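Local atomic coordinates of galactonate dehydratase (Zobellia galactanivorans, PDB entry 5OLC), a protein that belongs to the enolase superfamily, combining a mandelate racemase/muconate lactonizing enzyme-type N-terminal domain with a C-terminal domain of the TIM-barrel type. Residues Glu342-Asp347 and Glu379-Lys384; Glu158-Tyr163 and Lys191-Asp196; Lys210-Leu215 and Lys240-Asn245; Pro72-Lys77 and Gln87-Arg92; Gly282-Val287 and Val316-Asn321. All coordinates share one frame; numbering follows the deposited sequence.

Contact 1 (Glu342-Asp347 and Glu379-Lys384); sequences ENALRD and EHYLDK
With CG placed beside its backbone N and anti to the carbonyl carbon (chi1 -76°), Tyr381 swings its ring off the end of helix 375-381 and across to Ala344 and Leu345. The long, flat side chain suits the place, because it bridges backbones that are still 7.6 Å apart at the CA atoms of Leu345 and Tyr381. The phenol end reaches Ala344, whose CB lies 3.5 Å from Tyr381 OH and 4.0 Å from Tyr381 CZ. The small methyl group lets the ring end come close to the first turn of helix 344-349. Nearer the root of the ring, Leu345 CD2 stands 4.2 Å from Tyr381 CD1. Both aliphatic groups meet the ring obliquely, and the contact is one of dispersion forces. The hydroxyl has its polar partner in the next turn, Glu348, to which it is hydrogen-bonded.

The helix start that Tyr381 touches is capped by Asn343. Its OD1 receives Arg346 N at 3.1 Å, from above the carbonyl plane, and more weakly Leu345 N. A short side-chain amide is well suited to such an N-cap, since it accepts from amides that have no earlier turn to pair with. Arg346 NH1 also forms a salt bridge with Asp347 OD2 at 2.8 Å.

Strand 11-22 of the N-terminal domain completes the arrangement: His21 touches Ala344, Leu345 and Tyr381, Ile19 packs on Leu345, and Ser20 makes backbone hydrogen bonds with Tyr381. Leu345 also rests on Arg37 of strand 36-46, while Arg346 lies against Trp309 and Ile312 of helix 309-321.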
# COMPACT_ATOMS: atom_id res chain seq x y z
N GLU A 342 37.83 30.02 1.87
CA GLU A 342 38.21 31.38 2.27
C GLU A 342 36.99 32.09 2.85
O GLU A 342 35.99 32.27 2.15
CB GLU A 342 38.80 32.16 1.08
CG GLU A 342 40.32 32.07 1.01
CD GLU A 342 40.92 30.88 0.28
OE1 GLU A 342 41.50 31.09 -0.81
OE2 GLU A 342 40.90 29.77 0.85
N ASN A 343 37.06 32.43 4.14
CA ASN A 343 35.97 33.10 4.83
C ASN A 343 36.44 34.01 5.94
O ASN A 343 36.74 33.57 7.06
CB ASN A 343 34.92 32.10 5.33
CG ASN A 343 33.56 32.68 5.57
OD1 ASN A 343 33.37 33.88 5.83
ND2 ASN A 343 32.57 31.80 5.60
N ALA A 344 36.50 35.30 5.62
CA ALA A 344 36.91 36.34 6.54
C ALA A 344 35.81 36.62 7.57
O ALA A 344 36.14 36.99 8.69
CB ALA A 344 37.24 37.61 5.77
N LEU A 345 34.53 36.42 7.23
CA LEU A 345 33.43 36.66 8.18
C LEU A 345 33.40 35.59 9.27
O LEU A 345 33.08 35.88 10.42
CB LEU A 345 32.10 36.74 7.47
CG LEU A 345 32.13 37.55 6.21
CD1 LEU A 345 31.64 36.76 5.06
CD2 LEU A 345 31.37 38.84 6.36
N ARG A 346 33.77 34.37 8.89
CA ARG A 346 33.85 33.24 9.79
C ARG A 346 35.10 33.35 10.67
O ARG A 346 34.99 33.20 11.89
CB ARG A 346 33.84 31.92 8.99
CG ARG A 346 34.20 30.65 9.75
CD ARG A 346 35.48 30.04 9.22
NE ARG A 346 35.29 29.50 7.88
CZ ARG A 346 36.26 29.03 7.11
NH1 ARG A 346 37.52 29.01 7.55
NH2 ARG A 346 35.99 28.55 5.91
N ASP A 347 36.27 33.64 10.07
CA ASP A 347 37.52 33.68 10.82
C ASP A 347 37.84 35.03 11.52
O ASP A 347 38.59 35.02 12.50
CB ASP A 347 38.68 33.22 9.94
CG ASP A 347 38.61 31.73 9.63
OD1 ASP A 347 38.43 30.94 10.59
OD2 ASP A 347 38.73 31.36 8.45
N GLU A 379 31.55 45.88 12.97
CA GLU A 379 31.30 47.23 12.42
C GLU A 379 31.95 47.44 11.06
O GLU A 379 31.38 48.11 10.20
CB GLU A 379 31.74 48.34 13.39
CG GLU A 379 30.75 48.62 14.50
CD GLU A 379 29.44 49.29 14.12
OE1 GLU A 379 28.39 48.90 14.69
OE2 GLU A 379 29.47 50.21 13.27
N HIS A 380 33.14 46.83 10.86
CA HIS A 380 33.88 46.92 9.61
C HIS A 380 33.21 46.19 8.46
O HIS A 380 33.11 46.76 7.38
CB HIS A 380 35.33 46.44 9.76
CG HIS A 380 36.09 46.49 8.47
ND1 HIS A 380 36.47 45.33 7.82
CD2 HIS A 380 36.43 47.56 7.71
CE1 HIS A 380 37.08 45.73 6.71
NE2 HIS A 380 37.06 47.06 6.59
N TYR A 381 32.78 44.94 8.67
CA TYR A 381 32.19 44.10 7.64
C TYR A 381 30.69 44.28 7.39
O TYR A 381 30.19 43.72 6.41
CB TYR A 381 32.50 42.64 7.94
CG TYR A 381 33.91 42.23 7.61
CD1 TYR A 381 34.28 41.88 6.31
CD2 TYR A 381 34.87 42.09 8.61
CE1 TYR A 381 35.56 41.44 6.02
CE2 TYR A 381 36.16 41.65 8.33
CZ TYR A 381 36.51 41.33 7.03
OH TYR A 381 37.78 40.93 6.70
N LEU A 382 29.99 45.07 8.22
CA LEU A 382 28.55 45.37 8.10
C LEU A 382 28.12 45.87 6.69
O LEU A 382 28.95 46.36 5.91
CB LEU A 382 28.15 46.41 9.18
CG LEU A 382 27.00 46.06 10.17
CD1 LEU A 382 25.58 46.28 9.55
CD2 LEU A 382 27.17 44.69 10.79
N ASP A 383 26.82 45.74 6.37
CA ASP A 383 26.24 46.11 5.08
C ASP A 383 25.29 47.32 5.21
O ASP A 383 24.70 47.54 6.29
CB ASP A 383 25.52 44.88 4.47
CG ASP A 383 24.97 45.02 3.06
OD1 ASP A 383 23.85 45.55 2.92
OD2 ASP A 383 25.60 44.48 2.12
N LYS A 384 25.17 48.12 4.11
CA LYS A 384 24.33 49.32 4.02
C LYS A 384 22.86 49.01 3.67
O LYS A 384 22.56 48.37 2.66
CB LYS A 384 24.95 50.33 3.05

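Contact 2 (Glu158-Tyr163 and Lys191-Asp196); sequences EEALLY and KAIGPD
Ala160 and Ile193 form the inner, buried half of this contact, while Leu161 and Ala192 close it on the side nearer the solvent. The inner pair meets at a single, longer methyl contact, Ala160 CB facing Ile193 CG2 at 4.1 Å. Ile193 has that methyl beside its own backbone N, anti to the carbonyl carbon, whereas its longer CG1 branch (chi1 66°) leads away from helix 154-165. The beta-branched side chain can therefore offer one methyl to the neighbouring helix and still send the other arm elsewhere. Alanine opposite it lets the helices come close, with the CA atoms of Leu161 and Ile193 only 6.3 Å apart.

The closest packing is in the outer half, although Leu161 is largely exposed. Leu161 starts off alongside the other segment, and it is the end of its side chain that closes in, laying CD2 3.8 Å from Ala192 CB and 3.6 Å from the carbonyl O of Ala192. One leucine branch thus covers both the methyl and the last turn of the helix. Ala192, its CB directed toward helix 154-165, is small enough to make room for it.

Past Ile193 the chain leaves the helix at Gly194, whose positive phi is easily adopted without a side chain, and Pro195 and Asp196 turn off into solvent. The carbonyl O of Ile193 is taken up by Lys164 NZ, in the last turn of helix 154-165.

The two helices are successive outer helices of the barrel: strand 170-174 runs between them in the chain, and strand 198-202, its parallel neighbour, follows helix 179-193.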
# COMPACT_ATOMS: atom_id res chain seq x y z
N GLU A 158 46.08 19.85 -4.84
CA GLU A 158 46.90 20.54 -3.85
C GLU A 158 46.11 20.86 -2.58
O GLU A 158 46.62 20.64 -1.48
CB GLU A 158 47.50 21.82 -4.46
CG GLU A 158 48.89 22.14 -3.96
CD GLU A 158 49.19 23.63 -3.99
OE1 GLU A 158 48.63 24.37 -3.15
OE2 GLU A 158 49.98 24.06 -4.86
N GLU A 159 44.85 21.37 -2.74
CA GLU A 159 43.92 21.71 -1.65
C GLU A 159 43.62 20.46 -0.82
O GLU A 159 43.57 20.54 0.41
CB GLU A 159 42.62 22.30 -2.24
CG GLU A 159 41.62 22.81 -1.22
CD GLU A 159 40.18 22.92 -1.71
OE1 GLU A 159 39.67 21.93 -2.28
OE2 GLU A 159 39.56 23.98 -1.48
N ALA A 160 43.44 19.31 -1.49
CA ALA A 160 43.19 18.00 -0.89
C ALA A 160 44.41 17.52 -0.11
O ALA A 160 44.26 17.11 1.04
CB ALA A 160 42.84 16.99 -1.97
N LEU A 161 45.61 17.59 -0.73
CA LEU A 161 46.88 17.17 -0.11
C LEU A 161 47.18 17.99 1.15
O LEU A 161 47.74 17.45 2.10
CB LEU A 161 48.04 17.24 -1.11
CG LEU A 161 48.02 16.19 -2.22
CD1 LEU A 161 48.79 16.65 -3.42
CD2 LEU A 161 48.53 14.85 -1.74
N LEU A 162 46.76 19.27 1.16
CA LEU A 162 46.88 20.20 2.28
C LEU A 162 46.05 19.67 3.46
O LEU A 162 46.57 19.60 4.58
CB LEU A 162 46.41 21.62 1.87
CG LEU A 162 46.09 22.64 2.98
CD1 LEU A 162 47.34 23.30 3.53
CD2 LEU A 162 45.14 23.71 2.48
N TYR A 163 44.78 19.26 3.19
CA TYR A 163 43.86 18.72 4.19
C TYR A 163 44.37 17.43 4.82
O TYR A 163 44.31 17.31 6.05
CB TYR A 163 42.45 18.52 3.61
CG TYR A 163 41.77 19.78 3.11
CD1 TYR A 163 41.96 21.00 3.76
CD2 TYR A 163 40.86 19.73 2.06
CE1 TYR A 163 41.31 22.15 3.32
CE2 TYR A 163 40.19 20.88 1.63
CZ TYR A 163 40.42 22.09 2.26
OH TYR A 163 39.77 23.22 1.84
N LYS A 191 43.69 9.48 -6.02
CA LYS A 191 45.09 9.14 -6.29
C LYS A 191 46.04 9.90 -5.34
O LYS A 191 47.02 9.32 -4.86
CB LYS A 191 45.43 9.46 -7.75
CG LYS A 191 46.06 8.30 -8.51
CD LYS A 191 46.04 8.51 -10.03
CE LYS A 191 47.14 9.41 -10.56
NZ LYS A 191 48.47 8.73 -10.57
N ALA A 192 45.72 11.17 -5.06
CA ALA A 192 46.50 12.03 -4.18
C ALA A 192 46.35 11.67 -2.70
O ALA A 192 47.37 11.49 -2.02
CB ALA A 192 46.11 13.48 -4.40
N ILE A 193 45.10 11.56 -2.20
CA ILE A 193 44.77 11.26 -0.80
C ILE A 193 45.08 9.80 -0.40
O ILE A 193 45.22 9.51 0.78
CB ILE A 193 43.31 11.67 -0.42
CG1 ILE A 193 42.24 10.83 -1.18
CG2 ILE A 193 43.09 13.18 -0.59
CD1 ILE A 193 40.85 10.72 -0.53
N GLY A 194 45.17 8.92 -1.39
CA GLY A 194 45.43 7.50 -1.17
C GLY A 194 44.18 6.76 -0.72
O GLY A 194 43.07 7.29 -0.83
N PRO A 195 44.33 5.53 -0.17
CA PRO A 195 43.15 4.77 0.25
C PRO A 195 42.65 5.01 1.68
O PRO A 195 41.49 4.73 1.97
CB PRO A 195 43.58 3.32 0.04
CG PRO A 195 45.07 3.34 0.20
CD PRO A 195 45.57 4.74 0.02
N ASP A 196 43.54 5.50 2.57
CA ASP A 196 43.25 5.68 3.99
C ASP A 196 42.29 6.82 4.32
O ASP A 196 41.56 6.72 5.31
CB ASP A 196 44.56 5.83 4.77
CG ASP A 196 45.51 4.67 4.56
OD1 ASP A 196 45.12 3.52 4.86
OD2 ASP A 196 46.63 4.90 4.07

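Contact 3 (Lys210-Leu215 and Lys240-Asn245)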
# COMPACT_ATOMS: atom_id res chain seq x y z
N LYS A 210 19.01 10.02 -13.95
CA LYS A 210 19.82 9.37 -14.98
C LYS A 210 21.31 9.80 -14.91
O LYS A 210 22.21 8.99 -15.14
CB LYS A 210 19.27 9.67 -16.39
CG LYS A 210 17.98 8.93 -16.77
CD LYS A 210 17.66 9.04 -18.27
CE LYS A 210 17.01 10.36 -18.68
NZ LYS A 210 17.26 10.69 -20.11
N GLU A 211 21.54 11.09 -14.62
CA GLU A 211 22.87 11.68 -14.51
C GLU A 211 23.55 11.29 -13.20
O GLU A 211 24.78 11.17 -13.16
CB GLU A 211 22.77 13.21 -14.62
CG GLU A 211 22.55 13.70 -16.05
CD GLU A 211 22.10 15.14 -16.23
OE1 GLU A 211 21.67 15.77 -15.24
OE2 GLU A 211 22.13 15.62 -17.39
N ALA A 212 22.75 11.08 -12.14
CA ALA A 212 23.21 10.72 -10.80
C ALA A 212 23.72 9.29 -10.72
O ALA A 212 24.82 9.10 -10.21
CB ALA A 212 22.10 10.96 -9.78
N ILE A 213 22.95 8.29 -11.25
CA ILE A 213 23.39 6.88 -11.24
C ILE A 213 24.56 6.66 -12.18
O ILE A 213 25.40 5.80 -11.90
CB ILE A 213 22.34 5.76 -11.44
CG1 ILE A 213 20.90 6.28 -11.50
CG2 ILE A 213 22.50 4.69 -10.36
CD1 ILE A 213 20.18 5.78 -12.66
N GLU A 214 24.64 7.44 -13.28
CA GLU A 214 25.76 7.38 -14.22
C GLU A 214 27.05 7.69 -13.45
O GLU A 214 28.01 6.93 -13.53
CB GLU A 214 25.55 8.37 -15.38
CG GLU A 214 26.41 8.06 -16.60
CD GLU A 214 26.10 8.84 -17.87
OE1 GLU A 214 25.80 10.05 -17.78
OE2 GLU A 214 26.16 8.22 -18.95
N LEU A 215 27.01 8.77 -12.63
CA LEU A 215 28.12 9.23 -11.80
C LEU A 215 28.37 8.28 -10.65
O LEU A 215 29.53 7.95 -10.39
CB LEU A 215 27.87 10.66 -11.29
CG LEU A 215 28.83 11.25 -10.24
CD1 LEU A 215 30.25 11.40 -10.77
CD2 LEU A 215 28.32 12.59 -9.76
N LYS A 240 15.25 7.60 -3.48
CA LYS A 240 14.93 6.20 -3.17
C LYS A 240 15.48 5.23 -4.22
O LYS A 240 16.11 4.24 -3.85
CB LYS A 240 13.42 5.98 -2.96
CG LYS A 240 13.11 4.65 -2.28
CD LYS A 240 11.63 4.43 -2.03
CE LYS A 240 11.43 3.19 -1.19
NZ LYS A 240 10.14 3.23 -0.44
N ARG A 241 15.23 5.52 -5.53
CA ARG A 241 15.69 4.71 -6.67
C ARG A 241 17.23 4.67 -6.72
O ARG A 241 17.81 3.61 -6.90
CB ARG A 241 15.16 5.29 -8.00
CG ARG A 241 13.76 4.86 -8.46
CD ARG A 241 13.49 5.19 -9.94
NE ARG A 241 13.86 6.57 -10.30
CZ ARG A 241 13.00 7.59 -10.43
NH1 ARG A 241 11.70 7.39 -10.27
NH2 ARG A 241 13.44 8.80 -10.74
N LEU A 242 17.87 5.84 -6.54
CA LEU A 242 19.33 5.99 -6.57
C LEU A 242 19.97 5.14 -5.48
O LEU A 242 20.97 4.46 -5.74
CB LEU A 242 19.72 7.46 -6.42
CG LEU A 242 21.18 7.80 -6.65
CD1 LEU A 242 21.63 7.42 -8.03
CD2 LEU A 242 21.39 9.24 -6.50
N ARG A 243 19.36 5.14 -4.28
CA ARG A 243 19.77 4.36 -3.12
C ARG A 243 19.73 2.86 -3.46
O ARG A 243 20.62 2.11 -3.06
CB ARG A 243 18.82 4.67 -1.96
CG ARG A 243 19.48 4.75 -0.60
CD ARG A 243 18.42 4.86 0.46
NE ARG A 243 18.92 4.45 1.77
CZ ARG A 243 18.14 4.28 2.83
NH1 ARG A 243 16.83 4.45 2.73
NH2 ARG A 243 18.66 3.92 3.99
N GLN A 244 18.69 2.44 -4.22
CA GLN A 244 18.46 1.05 -4.65
C GLN A 244 19.45 0.61 -5.73
O GLN A 244 19.79 -0.56 -5.78
CB GLN A 244 17.01 0.87 -5.15
CG GLN A 244 15.97 0.87 -4.04
CD GLN A 244 14.52 0.97 -4.48
OE1 GLN A 244 14.19 1.30 -5.63
NE2 GLN A 244 13.60 0.72 -3.55
N ASN A 245 19.90 1.55 -6.59
CA ASN A 245 20.78 1.26 -7.72
C ASN A 245 22.29 1.56 -7.51
O ASN A 245 23.09 1.24 -8.39
CB ASN A 245 20.25 1.97 -8.97
CG ASN A 245 19.14 1.22 -9.68
OD1 ASN A 245 19.20 1.01 -10.89
ND2 ASN A 245 18.04 0.89 -8.98
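Leu242 lays its forked end over Ala212 and Ile213 of the neighbouring helix. Extended from the backbone N (chi1 -170°), the side chain carries its two methyls across the gap and divides them: CD2 goes to Ala212 CB at 3.8 Å, and CD1 to Ile213, where it lies 3.7 Å from CG2 and 3.6 Å from the backbone N. The side chains of Ile213 and Leu242 run antiparallel to each other, and the tip of the leucine, CD1, lies along the flank of Ile213. Alanine suits position 212 because its short side chain leaves the leucine fork room to approach the backbone.

One turn further on, Asn245 adds its CB, 3.8 Å from Ile213 CG2. Ile213 CG2 thus meets Leu242 CD1 and, from another direction, the CB of Asn245, which sits in the last turn of helix 236-245.

The axes of segments 210-215 and 240-245 run in the same general direction, crossing at -23° with a closest approach of 10.2 Å, as expected of successive outer helices in a TIM barrel. Beneath them Leu242 also packs on Ile250 of strand 250-252 and on Pro230, while Ala212 meets Val231.

Charged residues keep to the flanks. Arg243 forms salt bridges with Asp269 and Asp272, and Arg241 reaches Asp269 of a neighbouring subunit while making a cation-pi contact with Tyr209.

The chemistry is thus divided: aliphatic groups join the two helices by close packing and burial from water, whereas the arginines beside them spend their charge on other partners, one of them across a subunit interface.

Contact 4 (Pro72-Lys77 and Gln87-Arg92)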
# COMPACT_ATOMS: atom_id res chain seq x y z
N PRO A 72 9.09 42.11 17.70
CA PRO A 72 8.03 42.65 18.59
C PRO A 72 7.43 41.67 19.61
O PRO A 72 7.20 42.09 20.75
CB PRO A 72 6.96 43.16 17.63
CG PRO A 72 7.72 43.52 16.41
CD PRO A 72 8.83 42.50 16.29
N PHE A 73 7.21 40.37 19.23
CA PHE A 73 6.61 39.34 20.10
C PHE A 73 7.62 38.53 20.93
O PHE A 73 7.26 37.48 21.50
CB PHE A 73 5.69 38.38 19.31
CG PHE A 73 5.34 38.75 17.90
CD1 PHE A 73 4.22 39.53 17.63
CD2 PHE A 73 6.09 38.28 16.83
CE1 PHE A 73 3.87 39.85 16.32
CE2 PHE A 73 5.74 38.59 15.52
CZ PHE A 73 4.64 39.39 15.27
N LEU A 74 8.88 39.00 21.01
CA LEU A 74 9.92 38.31 21.77
C LEU A 74 10.49 39.15 22.92
O LEU A 74 11.02 38.60 23.89
CB LEU A 74 11.06 37.82 20.85
CG LEU A 74 10.81 36.65 19.93
CD1 LEU A 74 12.06 36.30 19.20
CD2 LEU A 74 10.35 35.42 20.66
N LEU A 75 10.41 40.48 22.79
CA LEU A 75 10.89 41.45 23.76
C LEU A 75 10.01 41.40 25.04
O LEU A 75 8.77 41.32 24.95
CB LEU A 75 10.83 42.86 23.11
CG LEU A 75 12.11 43.50 22.54
CD1 LEU A 75 12.96 42.54 21.73
CD2 LEU A 75 11.77 44.67 21.69
N GLY A 76 10.68 41.42 26.20
CA GLY A 76 10.05 41.36 27.52
C GLY A 76 9.61 39.97 27.96
O GLY A 76 8.76 39.81 28.84
N LYS A 77 10.22 38.96 27.34
CA LYS A 77 9.94 37.57 27.60
C LYS A 77 11.24 36.88 27.98
O LYS A 77 12.32 37.27 27.51
CB LYS A 77 9.28 36.90 26.37
CG LYS A 77 7.75 37.07 26.32
CD LYS A 77 7.24 37.67 25.02
CE LYS A 77 5.73 37.67 24.99
NZ LYS A 77 5.18 38.03 23.65
N GLN A 87 7.63 28.23 20.02
CA GLN A 87 6.22 28.02 19.73
C GLN A 87 5.46 29.32 19.42
O GLN A 87 4.50 29.29 18.63
CB GLN A 87 5.54 27.22 20.85
CG GLN A 87 5.74 25.72 20.71
CD GLN A 87 5.09 25.15 19.46
OE1 GLN A 87 3.86 25.16 19.30
NE2 GLN A 87 5.91 24.69 18.52
N GLU A 88 5.88 30.46 20.00
CA GLU A 88 5.24 31.75 19.71
C GLU A 88 5.58 32.13 18.26
O GLU A 88 4.67 32.40 17.47
CB GLU A 88 5.68 32.84 20.71
CG GLU A 88 5.19 34.25 20.39
CD GLU A 88 3.74 34.62 20.62
OE1 GLU A 88 3.41 35.81 20.39
OE2 GLU A 88 2.93 33.76 21.04
N MET A 89 6.88 32.07 17.90
CA MET A 89 7.41 32.34 16.56
C MET A 89 6.77 31.43 15.55
O MET A 89 6.43 31.89 14.47
CB MET A 89 8.93 32.13 16.55
CG MET A 89 9.70 33.22 17.27
SD MET A 89 11.45 33.04 16.91
CE MET A 89 11.92 31.83 18.08
N TYR A 90 6.57 30.14 15.89
CA TYR A 90 5.91 29.16 15.02
C TYR A 90 4.46 29.56 14.81
O TYR A 90 4.09 29.79 13.67
CB TYR A 90 6.02 27.73 15.55
CG TYR A 90 5.45 26.69 14.59
CD1 TYR A 90 6.18 26.24 13.50
CD2 TYR A 90 4.17 26.17 14.79
CE1 TYR A 90 5.65 25.30 12.62
CE2 TYR A 90 3.63 25.25 13.90
CZ TYR A 90 4.38 24.80 12.83
OH TYR A 90 3.84 23.86 11.97
N ARG A 91 3.66 29.72 15.89
CA ARG A 91 2.25 30.16 15.80
C ARG A 91 2.09 31.40 14.91
O ARG A 91 1.15 31.47 14.13
CB ARG A 91 1.63 30.38 17.20
CG ARG A 91 1.14 29.12 17.91
CD ARG A 91 -0.26 28.66 17.49
NE ARG A 91 -1.35 29.36 18.19
CZ ARG A 91 -2.60 28.91 18.29
NH1 ARG A 91 -2.94 27.74 17.76
NH2 ARG A 91 -3.51 29.62 18.94
N ARG A 92 3.07 32.33 14.97
CA ARG A 92 3.06 33.56 14.18
C ARG A 92 3.41 33.32 12.69
O ARG A 92 2.76 33.89 11.82
CB ARG A 92 4.01 34.63 14.78
CG ARG A 92 3.70 35.10 16.20
CD ARG A 92 2.57 36.12 16.34
NE ARG A 92 2.26 36.35 17.75
CZ ARG A 92 1.55 37.38 18.22
NH1 ARG A 92 1.07 38.30 17.40
NH2 ARG A 92 1.33 37.49 19.53
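Phe73 and Arg92 lie flat against each other. Arg92 turns sharply at its second torsion (chi2 -79°), which folds the chain back over the ring: its CD methylene sits above the ring centre, 3.8 Å from the centroid of Phe73, in a CH-pi contact, and the guanidinium continues over the same face. The two planes are 23° apart with centres 4.2 Å from each other, a cation-pi stack. A planar cation on a flexible stem suits this place, since stem and head can both follow one flat surface.

Glu88, one turn earlier in the helix, fixes how the guanidinium is turned. Its CG stands anti to the backbone N (chi1 174°), and a bend at chi2 brings OE1 back to Arg92. That single oxygen receives Arg92 NH2 at 2.8 Å, on the syn side, and Arg92 NE at 2.9 Å, from above the carboxylate plane. It also lies 3.6 Å from Phe73 CB.

Lys77 stretches out across the turn, its last two torsions near 180°, and NZ bonds to the carbonyl O of Phe73 at 3.0 Å. Glu88 OE1 lies 4.3 Å from Lys77 NZ, an opposite charge nearby but too far for a salt bridge. The type II turn from Leu74 to Lys77 has Gly76 at its third position, where positive phi is expected. Underneath, Leu74 crosses Met89 at about a right angle, CD1 4.0 Å from SD.

Phe73 thus offers a face to the cation, and the carboxylate probably offsets the positive charge of Arg92 and, more distantly, of Lys77, while Leu74 and Met89 pack on the side toward helix 101-120, both against Ile109.

Contact 5 (Gly282-Val287 and Val316-Asn321); sequences GGLTEV and VHLVAN
No flat group lies between Leu284, Val287 and Leu318, which meet entirely through aliphatic branches. The imidazole of His317, next to Leu318, leads away from helix 283-296, with ND1 hydrogen-bonded to the backbone N of Ser126 and the ring resting on Pro124 and Pro364. The contact joins two helices of the C-terminal TIM-barrel domain, 283-296 and 309-321, which lie on either side of strand 300-301 in the chain.

Leucine at 318 suits its place because its fork can serve two partners one turn apart. With chi1 at -168°, CG continues away from the backbone N, and both methyls reach Val287. Leu284 and Leu318 lie alongside with their tips pointing opposite ways, Leu284 CD2 3.8 Å from Leu318 CD1. Val287, short and beta-branched, crosses Leu318 obliquely.

Gly282 and Gly283, both at positive phi, link helix 278-281 to helix 283-296, and the carbonyl O of Gly282 takes a bond from Trp86 NE1. Thr285, on the side away from Leu318, is hydrogen-bonded to Asp110 and Trp114, so this helix also meets the N-terminal domain. Val287 CG1 touches both ends of the leucine fork, lying 3.7 Å from Leu318 CD1 and 3.7 Å from Leu318 CD2.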
# COMPACT_ATOMS: atom_id res chain seq x y z
N GLY A 282 15.31 24.98 11.92
CA GLY A 282 14.56 25.37 13.11
C GLY A 282 15.37 25.52 14.38
O GLY A 282 14.80 25.48 15.48
N GLY A 283 16.68 25.68 14.23
CA GLY A 283 17.63 25.88 15.32
C GLY A 283 18.03 24.62 16.05
O GLY A 283 17.85 23.51 15.53
N LEU A 284 18.60 24.77 17.25
CA LEU A 284 19.03 23.62 18.05
C LEU A 284 17.85 22.84 18.58
O LEU A 284 17.91 21.61 18.62
CB LEU A 284 19.97 24.03 19.18
CG LEU A 284 21.43 24.24 18.76
CD1 LEU A 284 22.14 25.12 19.73
CD2 LEU A 284 22.15 22.90 18.54
N THR A 285 16.75 23.55 18.95
CA THR A 285 15.50 22.97 19.43
C THR A 285 14.95 22.04 18.40
O THR A 285 14.65 20.92 18.75
CB THR A 285 14.49 24.07 19.78
OG1 THR A 285 15.06 24.95 20.75
CG2 THR A 285 13.13 23.51 20.26
N GLU A 286 14.81 22.47 17.13
CA GLU A 286 14.23 21.59 16.12
C GLU A 286 15.18 20.55 15.63
O GLU A 286 14.73 19.42 15.53
CB GLU A 286 13.56 22.31 14.95
CG GLU A 286 12.38 21.53 14.39
CD GLU A 286 11.07 21.65 15.14
OE1 GLU A 286 11.08 21.98 16.35
OE2 GLU A 286 10.01 21.42 14.51
N VAL A 287 16.48 20.86 15.36
CA VAL A 287 17.42 19.81 14.93
C VAL A 287 17.50 18.70 15.98
O VAL A 287 17.63 17.54 15.61
CB VAL A 287 18.79 20.31 14.48
CG1 VAL A 287 19.73 19.14 14.16
CG2 VAL A 287 18.64 21.21 13.26
N VAL A 316 28.96 21.63 16.75
CA VAL A 316 29.89 21.00 17.70
C VAL A 316 29.08 20.45 18.87
O VAL A 316 29.21 19.28 19.21
CB VAL A 316 31.01 21.95 18.23
CG1 VAL A 316 32.02 21.17 19.07
CG2 VAL A 316 31.72 22.69 17.11
N HIS A 317 28.23 21.30 19.44
CA HIS A 317 27.38 20.95 20.57
C HIS A 317 26.29 19.96 20.20
O HIS A 317 25.93 19.14 21.04
CB HIS A 317 26.86 22.20 21.26
CG HIS A 317 27.94 22.90 22.02
ND1 HIS A 317 28.13 22.68 23.37
CD2 HIS A 317 28.95 23.68 21.57
CE1 HIS A 317 29.20 23.38 23.71
NE2 HIS A 317 29.73 24.00 22.66
N LEU A 318 25.79 19.97 18.95
CA LEU A 318 24.77 18.99 18.56
C LEU A 318 25.35 17.59 18.35
O LEU A 318 24.82 16.65 18.94
CB LEU A 318 23.91 19.43 17.39
CG LEU A 318 22.68 18.55 17.18
CD1 LEU A 318 21.38 19.31 17.44
CD2 LEU A 318 22.72 17.86 15.83
N VAL A 319 26.45 17.45 17.55
CA VAL A 319 27.05 16.11 17.33
C VAL A 319 27.63 15.55 18.66
O VAL A 319 27.65 14.33 18.85
CB VAL A 319 28.02 15.96 16.11
CG1 VAL A 319 27.81 17.04 15.05
CG2 VAL A 319 29.47 15.85 16.52
N ALA A 320 28.02 16.43 19.61
CA ALA A 320 28.49 15.99 20.92
C ALA A 320 27.34 15.23 21.61
O ALA A 320 27.57 14.12 22.05
CB ALA A 320 28.93 17.18 21.76
N ASN A 321 26.11 15.79 21.60
CA ASN A 321 24.89 15.24 22.19
C ASN A 321 24.26 14.10 21.37
O ASN A 321 23.43 13.35 21.88
CB ASN A 321 23.88 16.35 22.41
CG ASN A 321 22.74 15.96 23.31
OD1 ASN A 321 22.81 16.09 24.54
ND2 ASN A 321 21.68 15.47 22.70

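In the fold
From the N terminus the contacts follow one another in series: each closes its loop before the next opens, and none nest or cross. Contact 4 closes a short loop within the N-terminal domain. Contacts 2 and 3, 26 Å apart at their centres, each join successive outer helices of the barrel, and contact 5 does the same further along, nearer the centre of the chain in space and about 6 Å at nearest atoms from contact 4. Contact 1 comes last, bringing the chain's C-terminal part back against strand 11-22, which also borders the turn of contact 4. Contacts 2 and 4 are the most widely separated, 48 Å between centres on opposite sides of the chain's centre.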